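Local structure of uncharacterized protein (Bacteroides ovatus, 4IRT) at residues G32-I37 and K50-S55; S194-E199 and C248-Q253; N252-S257 and A315-V320. The protein is of unknown function but is a putative neuraminidase with a BNR repeat-like, beta-propeller-clan domain. All coordinates share one frame; numbering follows the deposited sequence.

Contact 1: residues G32-I37 and K50-S55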
# COMPACT_ATOMS: atom_id res chain seq x y z
N GLY A 32 -17.04 0.80 10.81
CA GLY A 32 -17.99 1.49 11.69
C GLY A 32 -17.25 2.51 12.56
O GLY A 32 -16.52 3.36 12.03
N ASP A 33 -17.45 2.45 13.86
CA ASP A 33 -16.70 3.33 14.76
C ASP A 33 -15.55 2.63 15.49
O ASP A 33 -15.07 3.13 16.50
CB ASP A 33 -17.64 4.06 15.73
CG ASP A 33 -18.18 3.19 16.85
OD1 ASP A 33 -18.05 1.94 16.82
OD2 ASP A 33 -18.73 3.78 17.81
N GLU A 34 -15.10 1.49 14.97
CA GLU A 34 -13.98 0.74 15.57
C GLU A 34 -12.82 0.76 14.61
O GLU A 34 -13.01 0.64 13.41
CB GLU A 34 -14.38 -0.69 15.85
CG GLU A 34 -15.41 -0.70 16.96
CD GLU A 34 -16.00 -2.05 17.30
OE1 GLU A 34 -15.94 -3.00 16.50
OE2 GLU A 34 -16.56 -2.14 18.40
N GLN A 35 -11.62 0.89 15.15
CA GLN A 35 -10.42 0.84 14.32
C GLN A 35 -9.57 -0.34 14.75
O GLN A 35 -9.40 -0.59 15.95
CB GLN A 35 -9.65 2.14 14.49
CG GLN A 35 -8.41 2.27 13.66
CD GLN A 35 -7.76 3.60 13.90
OE1 GLN A 35 -7.27 3.89 15.00
NE2 GLN A 35 -7.76 4.44 12.90
N TYR A 36 -9.05 -1.03 13.76
CA TYR A 36 -8.28 -2.24 13.92
C TYR A 36 -6.87 -2.00 13.44
O TYR A 36 -6.65 -1.25 12.48
CB TYR A 36 -8.88 -3.37 13.08
CG TYR A 36 -10.24 -3.80 13.53
CD1 TYR A 36 -11.40 -3.12 13.12
CD2 TYR A 36 -10.39 -4.91 14.37
CE1 TYR A 36 -12.65 -3.51 13.57
CE2 TYR A 36 -11.64 -5.31 14.79
CZ TYR A 36 -12.76 -4.62 14.38
OH TYR A 36 -13.99 -5.04 14.83
N ILE A 37 -5.92 -2.67 14.09
CA ILE A 37 -4.52 -2.52 13.76
C ILE A 37 -3.86 -3.89 13.85
O ILE A 37 -4.37 -4.80 14.52
CB ILE A 37 -3.84 -1.51 14.74
CG1 ILE A 37 -2.50 -1.01 14.18
CG2 ILE A 37 -3.70 -2.10 16.13
CD1 ILE A 37 -1.94 0.14 15.00
N LYS A 50 -7.78 -3.46 18.56
CA LYS A 50 -8.89 -2.62 18.18
C LYS A 50 -9.22 -1.62 19.28
O LYS A 50 -8.94 -1.86 20.46
CB LYS A 50 -10.13 -3.46 17.85
CG LYS A 50 -10.80 -4.09 19.06
CD LYS A 50 -11.85 -5.13 18.68
CE LYS A 50 -13.08 -4.49 18.06
NZ LYS A 50 -14.27 -5.39 17.98
N ARG A 51 -9.83 -0.52 18.85
CA ARG A 51 -10.37 0.47 19.74
C ARG A 51 -11.64 1.08 19.15
O ARG A 51 -11.88 1.02 17.93
CB ARG A 51 -9.36 1.60 19.99
CG ARG A 51 -8.95 2.37 18.75
CD ARG A 51 -8.47 3.78 19.04
NE ARG A 51 -7.98 4.47 17.84
CZ ARG A 51 -7.73 5.78 17.76
NH1 ARG A 51 -7.93 6.57 18.81
NH2 ARG A 51 -7.24 6.31 16.64
N LYS A 52 -12.41 1.72 20.02
CA LYS A 52 -13.37 2.73 19.55
C LYS A 52 -12.61 3.97 19.13
O LYS A 52 -11.66 4.39 19.80
CB LYS A 52 -14.37 3.08 20.64
CG LYS A 52 -15.26 1.91 20.99
CD LYS A 52 -16.25 1.63 19.87
CE LYS A 52 -17.29 0.62 20.30
NZ LYS A 52 -18.25 0.29 19.21
N LEU A 53 -13.02 4.54 18.00
CA LEU A 53 -12.39 5.77 17.52
C LEU A 53 -12.48 6.96 18.50
O LEU A 53 -11.65 7.87 18.45
CB LEU A 53 -12.94 6.16 16.16
CG LEU A 53 -12.39 5.36 14.98
CD1 LEU A 53 -13.27 5.51 13.76
CD2 LEU A 53 -10.98 5.78 14.66
N ASP A 54 -13.45 6.93 19.40
CA ASP A 54 -13.61 8.00 20.39
C ASP A 54 -12.86 7.71 21.70
O ASP A 54 -13.08 8.40 22.69
CB ASP A 54 -15.10 8.26 20.66
CG ASP A 54 -15.79 7.13 21.43
OD1 ASP A 54 -15.13 6.19 21.91
OD2 ASP A 54 -17.04 7.20 21.58
N SER A 55 -12.05 6.66 21.71
CA SER A 55 -11.23 6.29 22.83
C SER A 55 -9.73 6.15 22.43
O SER A 55 -9.39 6.01 21.25
CB SER A 55 -11.74 4.94 23.38
OG SER A 55 -10.95 4.47 24.45
O HOH W 1 -15.98 5.53 18.58
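Gln35 and Arg51 form a hydrogen-bonded pair of an antiparallel beta hairpin, the two inner strands of a four-stranded sheet. Gln35 N donates a hydrogen bond to Arg51 O at 2.8 Å, and Arg51 N returns one to Gln35 O. Gln35 CG is anti to the backbone N (chi1 -178°) and the chain runs on extended, alongside Arg51, whose NE and NH2 both donate to Gln35 OE1, the second at 2.9 Å. The oxygen lies in the guanidinium plane, while both nitrogens reach it from one face of the amide. Arg51 NH2 also salt-bridges Glu407, Arg51 NH1 donates to Ser55 O, and Gln35 NE2 is bonded to Asp370 and His381. The face of Glu34, Tyr36, Lys50 and Lys52 carries a salt-bridge network that Asp33 joins. Lys52 NZ bridges Asp33 OD1 at 2.9 Å and, from above the carboxylate plane, Glu34 OE2 at 3.1 Å. Lys50 NZ donates to Gly106 O, its strongest partner, and to Tyr36 OH; its salt bridge to Glu34 OE1 is long and only weakly hydrogen-bonded. Lys50 CB makes an off-centre CH-pi contact with the Tyr36 ring. Beside the type I turn starting at Lys52, Leu53 N donates almost straight to Asp33 O, 2.9 Å away at 173°.

Contact 2: residues S194-E199 and C248-Q253; sequences SWVWRE and CELINQ
Val196 packs against both Leu250 and Asn252, joining strand 191-198 to the loop that leads from strand 239-242 toward strand 255-258. The arrangement is consistent with a connection between successive blades of a beta-propeller: strand 191-198 is an inner strand of one four-stranded antiparallel sheet, and the loop runs from the last strand of that sheet to the first strand of the next. The close packing sits around the valine, whose two methyls divide the work. CG1, anti to the carbonyl carbon (chi1 -53°), lies 4.0 Å from Leu250 CD2, the valine and leucine side chains sliding past each other in opposite directions. CG2 meets Asn252 CB at 3.8 Å, the two side chains crossing at about a right angle. Ile251 O also stands 4.0 Å from Val196 CG1. The looser side is at Arg198, which is partly exposed where the other touching residues are buried, and which reaches the loop through a single terminal nitrogen. Arg198 NH2 donates to Asn252 OD1 at 2.9 Å, with a bent N-H...O angle of 144°. The oxygen lies at the edge of the guanidinium, in its plane, but the nitrogen stands well above the amide plane of Asn252, and the two flat groups are turned 87° apart. The strongest polar partner of Arg198 is Asn206, which accepts from NE. Asn206 ND2 in turn donates to Asn252 OD1 and to Leu250 O, so the same residue braces strand and loop. The buried Asn252 OD1 thus has two donors, Arg198 NH2 and Asn206 ND2, and a cation and an amide together probably fix the turn of the Asn252 amide.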
# COMPACT_ATOMS: atom_id res chain seq x y z
N SER A 194 -2.36 0.60 -11.01
CA SER A 194 -1.19 1.17 -11.71
C SER A 194 0.05 0.35 -11.39
O SER A 194 0.10 -0.40 -10.38
CB SER A 194 -0.97 2.64 -11.36
OG SER A 194 -0.85 2.82 -9.97
N TRP A 195 1.07 0.48 -12.25
CA TRP A 195 2.28 -0.31 -12.12
C TRP A 195 3.43 0.28 -12.89
O TRP A 195 3.21 1.11 -13.76
CB TRP A 195 2.05 -1.76 -12.56
CG TRP A 195 1.81 -2.02 -14.00
CD1 TRP A 195 2.76 -2.44 -14.93
CD2 TRP A 195 0.56 -1.97 -14.70
NE1 TRP A 195 2.16 -2.63 -16.15
CE2 TRP A 195 0.82 -2.36 -16.04
CE3 TRP A 195 -0.75 -1.60 -14.34
CZ2 TRP A 195 -0.18 -2.36 -17.02
CZ3 TRP A 195 -1.76 -1.63 -15.34
CH2 TRP A 195 -1.46 -2.01 -16.65
N VAL A 196 4.63 -0.17 -12.56
CA VAL A 196 5.84 0.10 -13.34
C VAL A 196 6.32 -1.25 -13.85
O VAL A 196 6.04 -2.31 -13.26
CB VAL A 196 6.96 0.76 -12.49
CG1 VAL A 196 6.41 2.01 -11.78
CG2 VAL A 196 7.57 -0.22 -11.50
N TRP A 197 7.00 -1.20 -14.98
CA TRP A 197 7.66 -2.37 -15.47
C TRP A 197 9.03 -2.45 -14.85
O TRP A 197 9.66 -1.43 -14.56
CB TRP A 197 7.83 -2.29 -16.97
CG TRP A 197 6.54 -2.27 -17.74
CD1 TRP A 197 6.09 -1.26 -18.53
CD2 TRP A 197 5.57 -3.33 -17.84
NE1 TRP A 197 4.89 -1.62 -19.12
CE2 TRP A 197 4.56 -2.89 -18.72
CE3 TRP A 197 5.48 -4.62 -17.31
CZ2 TRP A 197 3.45 -3.70 -19.07
CZ3 TRP A 197 4.39 -5.41 -17.66
CH2 TRP A 197 3.39 -4.94 -18.53
N ARG A 198 9.51 -3.68 -14.65
CA ARG A 198 10.93 -3.85 -14.39
C ARG A 198 11.47 -4.82 -15.43
O ARG A 198 11.08 -5.97 -15.46
CB ARG A 198 11.28 -4.38 -13.02
CG ARG A 198 12.79 -4.24 -12.82
CD ARG A 198 13.32 -4.80 -11.54
NE ARG A 198 13.02 -3.93 -10.41
CZ ARG A 198 13.44 -4.19 -9.19
NH1 ARG A 198 14.22 -5.24 -8.97
NH2 ARG A 198 13.10 -3.40 -8.18
N GLU A 199 12.42 -4.35 -16.21
CA GLU A 199 12.85 -5.05 -17.38
C GLU A 199 13.68 -6.30 -17.06
O GLU A 199 13.47 -7.33 -17.69
CB GLU A 199 13.58 -4.08 -18.30
CG GLU A 199 13.51 -4.43 -19.76
CD GLU A 199 12.09 -4.67 -20.30
OE1 GLU A 199 11.08 -4.12 -19.85
OE2 GLU A 199 12.00 -5.41 -21.28
N CYS A 248 16.22 6.46 -14.27
CA CYS A 248 15.82 7.76 -13.75
C CYS A 248 15.40 7.70 -12.30
O CYS A 248 14.68 8.61 -11.81
CB CYS A 248 14.75 8.44 -14.64
SG CYS A 248 13.11 7.73 -14.54
N GLU A 249 15.85 6.65 -11.61
CA GLU A 249 15.59 6.44 -10.18
C GLU A 249 14.08 6.27 -9.89
O GLU A 249 13.59 6.61 -8.81
CB GLU A 249 16.13 7.61 -9.36
CG GLU A 249 17.57 7.97 -9.59
CD GLU A 249 18.57 6.85 -9.34
OE1 GLU A 249 18.23 5.79 -8.76
OE2 GLU A 249 19.75 7.08 -9.71
N LEU A 250 13.35 5.77 -10.87
CA LEU A 250 11.95 5.44 -10.69
C LEU A 250 11.84 4.22 -9.78
O LEU A 250 12.46 3.19 -10.04
CB LEU A 250 11.30 5.15 -12.03
CG LEU A 250 9.83 4.74 -11.94
CD1 LEU A 250 8.96 5.86 -11.41
CD2 LEU A 250 9.37 4.22 -13.29
N ILE A 251 11.07 4.38 -8.72
CA ILE A 251 10.95 3.35 -7.69
C ILE A 251 9.75 2.48 -8.00
O ILE A 251 8.83 2.88 -8.73
CB ILE A 251 10.86 3.99 -6.28
CG1 ILE A 251 10.94 2.97 -5.12
CG2 ILE A 251 9.61 4.84 -6.16
CD1 ILE A 251 12.23 2.18 -5.08
N ASN A 252 9.78 1.26 -7.48
CA ASN A 252 8.68 0.32 -7.62
C ASN A 252 7.94 0.09 -6.29
O ASN A 252 8.55 0.21 -5.23
CB ASN A 252 9.17 -1.04 -8.13
CG ASN A 252 10.32 -1.59 -7.33
OD1 ASN A 252 11.43 -1.10 -7.42
ND2 ASN A 252 10.06 -2.61 -6.53
N GLN A 253 6.65 -0.22 -6.42
CA GLN A 253 5.74 -0.63 -5.36
C GLN A 253 5.47 0.56 -4.44
O GLN A 253 6.05 0.65 -3.36
CB GLN A 253 6.33 -1.82 -4.60
CG GLN A 253 5.39 -2.45 -3.61
CD GLN A 253 5.93 -3.76 -3.10
OE1 GLN A 253 7.11 -3.89 -2.82
NE2 GLN A 253 5.05 -4.73 -2.94

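Contact 3: residues N252-S257 and A315-V320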
# COMPACT_ATOMS: atom_id res chain seq x y z
N ASN A 252 9.78 1.26 -7.48
CA ASN A 252 8.68 0.32 -7.62
C ASN A 252 7.94 0.09 -6.29
O ASN A 252 8.55 0.21 -5.23
CB ASN A 252 9.17 -1.04 -8.13
CG ASN A 252 10.32 -1.59 -7.33
OD1 ASN A 252 11.43 -1.10 -7.42
ND2 ASN A 252 10.06 -2.61 -6.53
N GLN A 253 6.65 -0.22 -6.42
CA GLN A 253 5.74 -0.63 -5.36
C GLN A 253 5.47 0.56 -4.44
O GLN A 253 6.05 0.65 -3.36
CB GLN A 253 6.33 -1.82 -4.60
CG GLN A 253 5.39 -2.45 -3.61
CD GLN A 253 5.93 -3.76 -3.10
OE1 GLN A 253 7.11 -3.89 -2.82
NE2 GLN A 253 5.05 -4.73 -2.94
N THR A 254 4.63 1.48 -4.89
CA THR A 254 4.31 2.67 -4.11
C THR A 254 2.83 2.58 -3.71
O THR A 254 2.42 1.60 -3.08
CB THR A 254 4.69 3.99 -4.82
OG1 THR A 254 3.98 4.09 -6.07
CG2 THR A 254 6.20 4.04 -5.07
N SER A 255 2.03 3.58 -4.06
CA SER A 255 0.64 3.60 -3.65
C SER A 255 -0.14 4.52 -4.57
O SER A 255 0.43 5.30 -5.36
CB SER A 255 0.50 4.05 -2.17
OG SER A 255 0.70 5.48 -2.05
N MSE A 256 -1.45 4.37 -4.53
CA MSE A 256 -2.35 5.22 -5.32
C MSE A 256 -3.67 5.45 -4.61
O MSE A 256 -4.03 4.78 -3.64
CB MSE A 256 -2.55 4.61 -6.72
CG MSE A 256 -3.40 3.38 -6.70
SE MSE A 256 -3.77 2.81 -8.55
CE MSE A 256 -4.39 4.44 -9.37
N SER A 257 -4.38 6.46 -5.09
CA SER A 257 -5.67 6.80 -4.54
C SER A 257 -6.58 7.30 -5.66
O SER A 257 -6.23 7.27 -6.84
CB SER A 257 -5.52 7.86 -3.44
OG SER A 257 -6.62 7.87 -2.53
N ALA A 315 11.19 7.65 1.96
CA ALA A 315 10.15 6.64 1.96
C ALA A 315 9.32 6.70 0.71
O ALA A 315 9.09 7.77 0.15
CB ALA A 315 9.23 6.84 3.16
N ARG A 316 8.81 5.55 0.29
CA ARG A 316 7.76 5.55 -0.70
C ARG A 316 6.48 6.17 -0.07
O ARG A 316 6.21 5.99 1.12
CB ARG A 316 7.52 4.15 -1.20
CG ARG A 316 8.69 3.66 -2.01
CD ARG A 316 8.61 2.21 -2.35
NE ARG A 316 8.74 1.39 -1.15
CZ ARG A 316 8.91 0.08 -1.16
NH1 ARG A 316 8.94 -0.59 -2.29
NH2 ARG A 316 9.01 -0.56 -0.01
N PRO A 317 5.73 6.95 -0.85
CA PRO A 317 4.70 7.79 -0.27
C PRO A 317 3.29 7.25 -0.24
O PRO A 317 2.95 6.28 -0.95
CB PRO A 317 4.77 9.02 -1.17
CG PRO A 317 5.07 8.46 -2.51
CD PRO A 317 6.08 7.37 -2.22
N ARG A 318 2.45 7.90 0.55
CA ARG A 318 0.99 7.69 0.52
C ARG A 318 0.32 9.04 0.30
O ARG A 318 0.91 10.08 0.60
CB ARG A 318 0.45 7.09 1.82
CG ARG A 318 0.90 5.66 2.16
CD ARG A 318 -0.03 4.66 1.57
NE ARG A 318 0.21 3.24 1.90
CZ ARG A 318 -0.70 2.43 2.40
NH1 ARG A 318 -1.91 2.86 2.76
NH2 ARG A 318 -0.39 1.16 2.59
N ILE A 319 -0.91 9.00 -0.21
CA ILE A 319 -1.70 10.20 -0.46
C ILE A 319 -3.17 9.97 -0.11
O ILE A 319 -3.70 8.85 -0.22
CB ILE A 319 -1.65 10.65 -1.93
CG1 ILE A 319 -1.92 9.47 -2.89
CG2 ILE A 319 -0.34 11.33 -2.27
CD1 ILE A 319 -2.12 9.90 -4.33
N VAL A 320 -3.83 11.05 0.29
CA VAL A 320 -5.30 11.09 0.23
C VAL A 320 -5.70 12.37 -0.49
O VAL A 320 -4.96 13.36 -0.47
CB VAL A 320 -5.97 10.96 1.61
CG1 VAL A 320 -5.67 9.59 2.22
CG2 VAL A 320 -5.59 12.11 2.54
O HOH W 2 -1.70 6.36 -1.00
O HOH W 3 -5.63 6.90 -0.33
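Ser255 OG donates to Pro317 O at 2.6 Å, the shorter of the two direct hydrogen bonds between these segments. Rotation of OG to a place between the backbone N and the carbonyl carbon (chi1 75°) sets the hydroxyl against Pro317 O, and OG also accepts from a water 2.8 Å away. That water accepts in turn from Ile319 N. In the second direct bond Arg316 NH1 reaches Asn252 O at 3.1 Å, with the nitrogen in the carbonyl plane and the oxygen in the guanidinium plane. The strongest partner of this arginine is Glu366, which forms a salt bridge with NE. An alanine in place of Arg316 would probably leave Asn252 O without this donor and Glu366 without this cationic partner, and would open a gap beside Thr254. Farther along, another water donates to Ile319 O at 2.7 Å and is hydrogen-bonded to Ser257 OG. Strands 255-257 and 318-320 run almost parallel, 5° apart, but their axes stay 6.3 Å from each other at closest approach. Each is an outermost strand of its own four-stranded antiparallel sheet, an arrangement consistent with neighbouring blades of a beta-propeller, and waters help to join the backbone of one to the serines of the other. Around these bonds, Arg316 CD comes 3.2 Å from Gln253 O. Thr254 CG2 lies 4.0 Å from Arg316 CG, while Arg318 CD approaches Ser255 CB before its guanidinium goes on to Val22 O and Arg24 O. At the far end Ser257 CB rests 4.0 Å from Ile319 CG1.

From the N terminus, contact 1 comes first and closes the hairpin of strands 34-40 and 45-52, 12 residues lying between its segments, within the sheet that runs from strand 28-31 to strand 59-63. Contact 2 then closes a longer loop of 48 residues, bringing strand 191-198 against the segment that leaves its sheet. Contact 3 begins at Asn252, on the segment where contact 2 ends, and spans another 57 residues to reach strand 318-322. Contact 1 precedes both, and none encloses another. Contacts 2 and 3 share Asn252 and Gln253, so three successive sheets are tied together through one connection. Contact 1 stands apart, its centre about 35 Å from that of contact 2, across the centre of the chain.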